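Alcohol dehydrogenase IV (Corynebacterium glutamicum, PDB 3IV7) probably acts as an NAD-dependent maleylacetate reductase of the iron-containing alcohol dehydrogenase family. Local coordinates at residues N4-T12 against N186-L194; V72-R81 against G102-T110. All blocks are in the same frame, centred on the assembly; numbering follows the deposited sequence.

Contact 1 (N4-T12 against N186-L194); sequences NSLAFNHDT and NADPINAVL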
loop_
_atom_site.group_PDB
_atom_site.type_symbol
_atom_site.label_atom_id
_atom_site.label_comp_id
_atom_site.label_asym_id
_atom_site.label_seq_id
_atom_site.Cartn_x
_atom_site.Cartn_y
_atom_site.Cartn_z
ATOM N N ASN A 4 11.634 -22.763 -4.169
ATOM C CA ASN A 4 11.815 -21.353 -4.579
ATOM C C ASN A 4 10.472 -20.614 -4.730
ATOM O O ASN A 4 10.340 -19.714 -5.564
ATOM C CB ASN A 4 12.601 -21.295 -5.896
ATOM N N SER A 5 9.497 -20.961 -3.889
ATOM C CA SER A 5 8.154 -20.351 -3.953
ATOM C C SER A 5 8.136 -18.928 -3.390
ATOM O O SER A 5 9.115 -18.463 -2.831
ATOM C CB SER A 5 7.135 -21.228 -3.212
ATOM O OG SER A 5 7.456 -21.355 -1.835
ATOM N N LEU A 6 7.020 -18.232 -3.568
ATOM C CA LEU A 6 6.898 -16.865 -3.115
ATOM C C LEU A 6 7.122 -16.711 -1.599
ATOM O O LEU A 6 6.467 -17.370 -0.777
ATOM C CB LEU A 6 5.525 -16.305 -3.488
ATOM C CG LEU A 6 5.282 -14.830 -3.147
ATOM C CD1 LEU A 6 6.442 -13.966 -3.630
ATOM C CD2 LEU A 6 3.947 -14.364 -3.756
ATOM N N ALA A 7 8.034 -15.830 -1.242
ATOM C CA ALA A 7 8.344 -15.585 0.138
ATOM C C ALA A 7 8.732 -14.153 0.316
ATOM O O ALA A 7 9.540 -13.636 -0.446
ATOM C CB ALA A 7 9.470 -16.493 0.582
ATOM N N PHE A 8 8.143 -13.495 1.315
ATOM C CA PHE A 8 8.481 -12.131 1.639
ATOM C C PHE A 8 8.021 -11.707 3.033
ATOM O O PHE A 8 7.210 -12.377 3.683
ATOM C CB PHE A 8 7.930 -11.145 0.582
ATOM C CG PHE A 8 6.422 -11.108 0.486
ATOM C CD1 PHE A 8 5.743 -11.920 -0.427
ATOM C CD2 PHE A 8 5.674 -10.201 1.261
ATOM C CE1 PHE A 8 4.338 -11.866 -0.522
ATOM C CE2 PHE A 8 4.263 -10.175 1.187
ATOM C CZ PHE A 8 3.608 -10.968 0.290
ATOM N N ASN A 9 8.633 -10.635 3.514
ATOM C CA ASN A 9 8.301 -10.007 4.778
ATOM C C ASN A 9 8.115 -8.519 4.456
ATOM O O ASN A 9 9.082 -7.809 4.115
ATOM C CB ASN A 9 9.446 -10.232 5.776
ATOM C CG ASN A 9 9.096 -9.780 7.209
ATOM O OD1 ASN A 9 8.326 -8.848 7.407
ATOM N ND2 ASN A 9 9.706 -10.433 8.203
ATOM N N HIS A 10 6.876 -8.052 4.502
ATOM C CA HIS A 10 6.568 -6.704 4.061
ATOM C C HIS A 10 6.022 -5.839 5.203
ATOM O O HIS A 10 5.073 -6.222 5.908
ATOM C CB HIS A 10 5.557 -6.742 2.899
ATOM C CG HIS A 10 5.124 -5.388 2.442
ATOM N ND1 HIS A 10 5.756 -4.714 1.423
ATOM C CD2 HIS A 10 4.181 -4.544 2.922
ATOM C CE1 HIS A 10 5.221 -3.513 1.295
ATOM N NE2 HIS A 10 4.252 -3.394 2.182
ATOM N N ASP A 11 6.608 -4.671 5.361
ATOM C CA ASP A 11 6.129 -3.691 6.328
ATOM C C ASP A 11 5.350 -2.613 5.609
ATOM O O ASP A 11 5.919 -1.832 4.843
ATOM C CB ASP A 11 7.283 -3.045 7.063
ATOM C CG ASP A 11 8.003 -4.018 7.960
ATOM O OD1 ASP A 11 7.406 -4.476 8.958
ATOM O OD2 ASP A 11 9.158 -4.329 7.666
ATOM N N THR A 12 4.050 -2.565 5.852
ATOM C CA THR A 12 3.253 -1.444 5.379
ATOM C C THR A 12 3.305 -0.391 6.460
ATOM O O THR A 12 2.927 -0.650 7.571
ATOM C CB THR A 12 1.843 -1.837 5.120
ATOM O OG1 THR A 12 1.823 -2.811 4.062
ATOM C CG2 THR A 12 1.014 -0.601 4.728
ATOM N N ASN A 186 15.043 -5.607 -0.709
ATOM C CA ASN A 186 13.812 -6.198 -0.149
ATOM C C ASN A 186 12.628 -6.018 -1.086
ATOM O O ASN A 186 11.520 -5.778 -0.650
ATOM C CB ASN A 186 13.508 -5.602 1.218
ATOM C CG ASN A 186 14.682 -5.748 2.194
ATOM O OD1 ASN A 186 15.306 -4.760 2.583
ATOM N ND2 ASN A 186 15.012 -6.975 2.539
ATOM N N ALA A 187 12.896 -6.122 -2.381
ATOM C CA ALA A 187 11.867 -6.116 -3.373
ATOM C C ALA A 187 10.849 -7.194 -3.000
ATOM O O ALA A 187 11.219 -8.303 -2.591
ATOM C CB ALA A 187 12.481 -6.421 -4.797
ATOM N N ASP A 188 9.572 -6.880 -3.149
ATOM C CA ASP A 188 8.496 -7.897 -2.937
ATOM C C ASP A 188 7.325 -7.531 -3.871
ATOM O O ASP A 188 7.403 -6.529 -4.557
ATOM C CB ASP A 188 8.096 -7.983 -1.446
ATOM C CG ASP A 188 7.367 -6.720 -0.937
ATOM O OD1 ASP A 188 6.510 -6.169 -1.684
ATOM O OD2 ASP A 188 7.621 -6.321 0.248
ATOM N N PRO A 189 6.262 -8.363 -3.923
ATOM C CA PRO A 189 5.214 -8.100 -4.908
ATOM C C PRO A 189 4.422 -6.842 -4.689
ATOM O O PRO A 189 3.869 -6.298 -5.661
ATOM C CB PRO A 189 4.287 -9.343 -4.799
ATOM C CG PRO A 189 5.153 -10.417 -4.278
ATOM C CD PRO A 189 6.178 -9.744 -3.380
ATOM N N ILE A 190 4.358 -6.374 -3.437
ATOM C CA ILE A 190 3.593 -5.182 -3.091
ATOM C C ILE A 190 4.379 -3.931 -3.451
ATOM O O ILE A 190 3.860 -3.062 -4.150
ATOM C CB ILE A 190 3.214 -5.166 -1.610
ATOM C CG1 ILE A 190 2.319 -6.369 -1.311
ATOM C CG2 ILE A 190 2.482 -3.811 -1.251
ATOM C CD1 ILE A 190 2.245 -6.768 0.119
ATOM N N ASN A 191 5.627 -3.808 -2.968
ATOM C CA ASN A 191 6.409 -2.652 -3.367
ATOM C C ASN A 191 6.647 -2.635 -4.907
ATOM O O ASN A 191 6.785 -1.570 -5.500
ATOM C CB ASN A 191 7.699 -2.462 -2.546
ATOM C CG ASN A 191 8.633 -3.673 -2.570
ATOM O OD1 ASN A 191 8.980 -4.180 -3.627
ATOM N ND2 ASN A 191 9.152 -4.046 -1.383
ATOM N N ALA A 192 6.647 -3.819 -5.532
ATOM C CA ALA A 192 6.756 -3.915 -6.980
ATOM C C ALA A 192 5.545 -3.270 -7.662
ATOM O O ALA A 192 5.706 -2.468 -8.588
ATOM C CB ALA A 192 6.888 -5.346 -7.408
ATOM N N VAL A 193 4.330 -3.627 -7.232
ATOM C CA VAL A 193 3.147 -3.083 -7.899
ATOM C C VAL A 193 3.057 -1.574 -7.668
ATOM O O VAL A 193 2.756 -0.810 -8.598
ATOM C CB VAL A 193 1.859 -3.799 -7.510
ATOM C CG1 VAL A 193 1.424 -3.402 -6.142
ATOM C CG2 VAL A 193 0.763 -3.496 -8.560
ATOM N N LEU A 194 3.446 -1.123 -6.481
ATOM C CA LEU A 194 3.459 0.323 -6.203
ATOM C C LEU A 194 4.504 1.037 -7.079
ATOM O O LEU A 194 4.230 2.085 -7.602
ATOM C CB LEU A 194 3.700 0.607 -4.711
ATOM C CG LEU A 194 2.585 0.067 -3.777
ATOM C CD1 LEU A 194 2.911 0.329 -2.315
ATOM C CD2 LEU A 194 1.216 0.677 -4.145
#
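The start of helix 189-211 is docked under the N-terminal strand 7-20, with the side chains of Phe8 and His10 reaching down from the strand onto Asp188, Pro189 and Ile190 at the helix's first turn. The polar link is a histidine-carboxylate hydrogen bond: His10 ND1 donates to Asp188 OD2 at 2.7 Å, with an N-H...O angle of 156°. The oxygen lies in the plane of the imidazole, at its edge, and receives the N-H on its syn side, while ring and carboxylate planes stand 63° apart. Ile190 closes over one face of the same ring, its CD1 4.1 Å from the centroid of His10 in a CH-pi contact. Next along, the Phe8 ring takes Pro189 over a face, with Pro189 CD 3.7 Å from Phe8 CD1. Phe8 CG sits between its backbone N and carbonyl carbon (chi1 64°), a torsion that sets the ring over Pro189 CD. Leu6 ends the row, its CD1 3.8 Å from Pro189 CG.

Asp188 is also the N-cap. Its other oxygen, OD1, accepts from Asn191 N at 2.8 Å and, weakly, from Ile190 N; Asp188 N in turn donates to Asn191 OD1 at 2.8 Å, completing a capping box. Asn191 ND2 is held by Asn186 O and by Ser235 of helix 216-236. Beyond the strand lies the second subunit, whose strand pairs antiparallel with residues 8-12 and whose Phe19 ring lies nearly parallel to that of Phe8.

One buried carboxylate thus splits its work, OD1 for the helix end and OD2 for the imidazole. The helix N-terminus and the histidine N-H probably both help to keep Asp188 ionised.

Contact 2 (V72-R81 against G102-T110); sequences VPIEVAERAR and GLAKAIAMT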
loop_
_atom_site.group_PDB
_atom_site.type_symbol
_atom_site.label_atom_id
_atom_site.label_comp_id
_atom_site.label_asym_id
_atom_site.label_seq_id
_atom_site.Cartn_x
_atom_site.Cartn_y
_atom_site.Cartn_z
ATOM N N VAL A 72 21.351 18.358 5.800
ATOM C CA VAL A 72 21.039 18.466 7.240
ATOM C C VAL A 72 22.261 18.317 8.148
ATOM O O VAL A 72 22.504 17.247 8.710
ATOM C CB VAL A 72 19.908 17.471 7.671
ATOM C CG1 VAL A 72 19.303 17.873 9.054
ATOM C CG2 VAL A 72 18.797 17.436 6.626
ATOM N N PRO A 73 23.053 19.402 8.273
ATOM C CA PRO A 73 24.164 19.400 9.191
ATOM C C PRO A 73 23.661 19.185 10.581
ATOM O O PRO A 73 22.613 19.706 10.935
ATOM C CB PRO A 73 24.752 20.821 9.055
ATOM C CG PRO A 73 24.344 21.261 7.679
ATOM C CD PRO A 73 23.004 20.629 7.451
ATOM N N ILE A 74 24.439 18.469 11.382
ATOM C CA ILE A 74 24.046 18.124 12.714
ATOM C C ILE A 74 23.846 19.362 13.558
ATOM O O ILE A 74 22.940 19.399 14.376
ATOM C CB ILE A 74 25.079 17.168 13.398
ATOM C CG1 ILE A 74 24.542 16.692 14.773
ATOM C CG2 ILE A 74 26.459 17.874 13.571
ATOM C CD1 ILE A 74 23.129 16.007 14.717
ATOM N N GLU A 75 24.644 20.409 13.310
ATOM C CA GLU A 75 24.510 21.664 14.057
ATOM C C GLU A 75 23.163 22.363 13.740
ATOM O O GLU A 75 22.572 23.019 14.588
ATOM C CB GLU A 75 25.669 22.618 13.754
ATOM C CG GLU A 75 27.121 22.038 14.052
ATOM C CD GLU A 75 27.680 21.191 12.882
ATOM O OE1 GLU A 75 26.976 21.022 11.869
ATOM O OE2 GLU A 75 28.823 20.708 12.977
ATOM N N VAL A 76 22.724 22.248 12.517
ATOM C CA VAL A 76 21.442 22.821 12.109
ATOM C C VAL A 76 20.285 21.981 12.719
ATOM O O VAL A 76 19.314 22.518 13.217
ATOM C CB VAL A 76 21.362 22.882 10.572
ATOM C CG1 VAL A 76 19.956 23.292 10.085
ATOM C CG2 VAL A 76 22.482 23.854 10.025
ATOM N N ALA A 77 20.425 20.654 12.685
ATOM C CA ALA A 77 19.439 19.779 13.309
ATOM C C ALA A 77 19.353 20.097 14.819
ATOM O O ALA A 77 18.249 20.257 15.369
ATOM C CB ALA A 77 19.807 18.319 13.082
ATOM N N GLU A 78 20.513 20.258 15.466
ATOM C CA GLU A 78 20.556 20.532 16.920
ATOM C C GLU A 78 19.871 21.851 17.305
ATOM O O GLU A 78 19.142 21.893 18.298
ATOM C CB GLU A 78 21.991 20.469 17.470
ATOM C CG GLU A 78 22.519 19.034 17.611
ATOM C CD GLU A 78 21.829 18.266 18.736
ATOM O OE1 GLU A 78 22.164 18.505 19.897
ATOM O OE2 GLU A 78 20.964 17.414 18.460
ATOM N N ARG A 79 20.103 22.919 16.531
ATOM C CA ARG A 79 19.362 24.191 16.746
ATOM C C ARG A 79 17.860 24.007 16.564
ATOM O O ARG A 79 17.089 24.464 17.382
ATOM C CB ARG A 79 19.853 25.288 15.803
ATOM C CG ARG A 79 21.153 25.956 16.265
ATOM C CD ARG A 79 21.512 27.157 15.374
ATOM N NE ARG A 79 21.897 26.766 14.005
ATOM C CZ ARG A 79 23.123 26.367 13.642
ATOM N NH1 ARG A 79 24.088 26.208 14.540
ATOM N NH2 ARG A 79 23.367 26.063 12.390
ATOM N N ALA A 80 17.449 23.327 15.486
ATOM C CA ALA A 80 16.002 23.097 15.232
ATOM C C ALA A 80 15.354 22.304 16.369
ATOM O O ALA A 80 14.233 22.606 16.783
ATOM C CB ALA A 80 15.790 22.399 13.913
ATOM N N ARG A 81 16.076 21.321 16.909
ATOM C CA ARG A 81 15.525 20.483 17.980
ATOM C C ARG A 81 15.323 21.315 19.223
ATOM O O ARG A 81 14.342 21.145 19.918
ATOM C CB ARG A 81 16.451 19.294 18.297
ATOM C CG ARG A 81 16.442 18.203 17.238
ATOM C CD ARG A 81 17.716 17.379 17.257
ATOM N NE ARG A 81 17.721 16.299 16.228
ATOM C CZ ARG A 81 18.803 15.585 15.890
ATOM N NH1 ARG A 81 19.980 15.852 16.432
ATOM N NH2 ARG A 81 18.718 14.632 14.972
ATOM N N GLY A 102 13.760 16.989 5.392
ATOM C CA GLY A 102 14.911 16.378 6.076
ATOM C C GLY A 102 15.128 16.939 7.480
ATOM O O GLY A 102 15.452 16.180 8.422
ATOM N N LEU A 103 14.949 18.257 7.636
ATOM C CA LEU A 103 15.123 18.891 8.925
ATOM C C LEU A 103 13.994 18.507 9.888
ATOM O O LEU A 103 14.238 18.258 11.070
ATOM C CB LEU A 103 15.233 20.418 8.782
ATOM C CG LEU A 103 15.535 21.194 10.073
ATOM C CD1 LEU A 103 16.842 20.734 10.704
ATOM C CD2 LEU A 103 15.545 22.747 9.849
ATOM N N ALA A 104 12.771 18.419 9.385
ATOM C CA ALA A 104 11.647 18.009 10.222
ATOM C C ALA A 104 11.929 16.607 10.736
ATOM O O ALA A 104 11.745 16.323 11.910
ATOM C CB ALA A 104 10.312 18.069 9.430
ATOM N N LYS A 105 12.456 15.754 9.868
ATOM C CA LYS A 105 12.793 14.399 10.253
ATOM C C LYS A 105 13.875 14.410 11.333
ATOM O O LYS A 105 13.800 13.667 12.300
ATOM C CB LYS A 105 13.275 13.600 9.033
ATOM C CG LYS A 105 12.163 13.167 8.048
ATOM C CD LYS A 105 12.782 12.389 6.884
ATOM C CE LYS A 105 11.741 11.557 6.142
ATOM N NZ LYS A 105 12.329 10.843 4.998
ATOM N N ALA A 106 14.908 15.220 11.140
ATOM C CA ALA A 106 15.982 15.287 12.116
ATOM C C ALA A 106 15.426 15.661 13.507
ATOM O O ALA A 106 15.845 15.087 14.525
ATOM C CB ALA A 106 17.073 16.242 11.673
ATOM N N ILE A 107 14.450 16.560 13.542
ATOM C CA ILE A 107 13.819 16.963 14.814
ATOM C C ILE A 107 13.046 15.810 15.433
ATOM O O ILE A 107 13.135 15.572 16.629
ATOM C CB ILE A 107 12.857 18.160 14.651
ATOM C CG1 ILE A 107 13.604 19.392 14.138
ATOM C CG2 ILE A 107 12.217 18.511 16.037
ATOM C CD1 ILE A 107 12.669 20.562 13.688
ATOM N N ALA A 108 12.273 15.094 14.609
ATOM C CA ALA A 108 11.500 13.945 15.094
ATOM C C ALA A 108 12.391 12.817 15.652
ATOM O O ALA A 108 11.977 12.073 16.534
ATOM C CB ALA A 108 10.620 13.418 13.989
HETATM N N MSE A 109 13.608 12.692 15.139
HETATM C CA MSE A 109 14.526 11.638 15.610
HETATM C C MSE A 109 14.722 11.674 17.096
HETATM O O MSE A 109 14.818 10.625 17.737
HETATM C CB MSE A 109 15.892 11.766 14.949
HETATM C CG MSE A 109 15.909 11.468 13.480
HETATM SE SE MSE A 109 17.664 11.910 12.693
HETATM C CE MSE A 109 18.711 10.551 13.539
ATOM N N THR A 110 14.859 12.878 17.650
ATOM C CA THR A 110 15.131 13.033 19.071
ATOM C C THR A 110 13.913 13.403 19.930
ATOM O O THR A 110 13.909 13.125 21.103
ATOM C CB THR A 110 16.209 14.057 19.306
ATOM O OG1 THR A 110 15.791 15.324 18.782
ATOM C CG2 THR A 110 17.505 13.626 18.600
#
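Arg81 reaches across from helix 74-86 and clasps the backbone of helix 98-111 at a single atom, Ala106 O. NE donates to that oxygen at 2.8 Å and NH2 at 2.9 Å, a side-on grip in which the oxygen lies in the guanidinium plane while both nitrogens approach from the same face of the carbonyl plane. The side chain, extended from CG to NE, settles as a knob among Ala106, Ile107, Met109 (a selenomethionine) and Thr110. Thr110 CG2 lies 3.5 Å above one face of the guanidinium, with Ala77 CB over the opposite face. At the edge, NH2 comes 3.7 Å from Met109 SE.

Alanines on helix 74-86 let the two helices come close: Ala77 CB touches Ala106 CB at 3.7 Å, and Ala80 CB meets Ile107 CD1 at 3.6 Å. Leu103 CD1 slips in between Val76, Ala77 and Ala80. Ahead of the helix, Val72 sets CG1 against Ala106 CB and CG2 against the Gly102 backbone. The axes of segments 74-81 and 102-110 come within 8.8 Å and cross at -65°.

Further out, Glu78 OE2 accepts from Arg81 NH1 at 2.7 Å through its anti lone pair, an in-plane salt bridge that helps fix the guanidinium's rotation. These successive helices of the alpha/beta domain, linked through strand 91-96, pack on its parallel sheet, Leu103 and Ile107 against strand 40-43.

The positive charge of Arg81 is probably balanced by Glu78 on its own helix, while NE and NH2 hold a carbonyl on the next, beside a mostly apolar interface.

In the fold
The two contacts lie in different parts of the subunit, their centres 32 Å apart and their nearest atoms about 14 Å apart. In sequence, contact 2 falls wholly within the interval that separates the halves of contact 1. Contact 2 joins two helices that pack against the six-stranded parallel sheet, whereas contact 1 sets the first part of strand 7-20, which pairs with the second subunit, on the helical C-terminal part. Further along, the same broken strand edges the parallel sheet, whose strands 40-43 and 63-65 back contact 2. A bound 1,2-ethanediol, probably from crystallisation, lies about 4 Å from the side chain of Ile190 in contact 1.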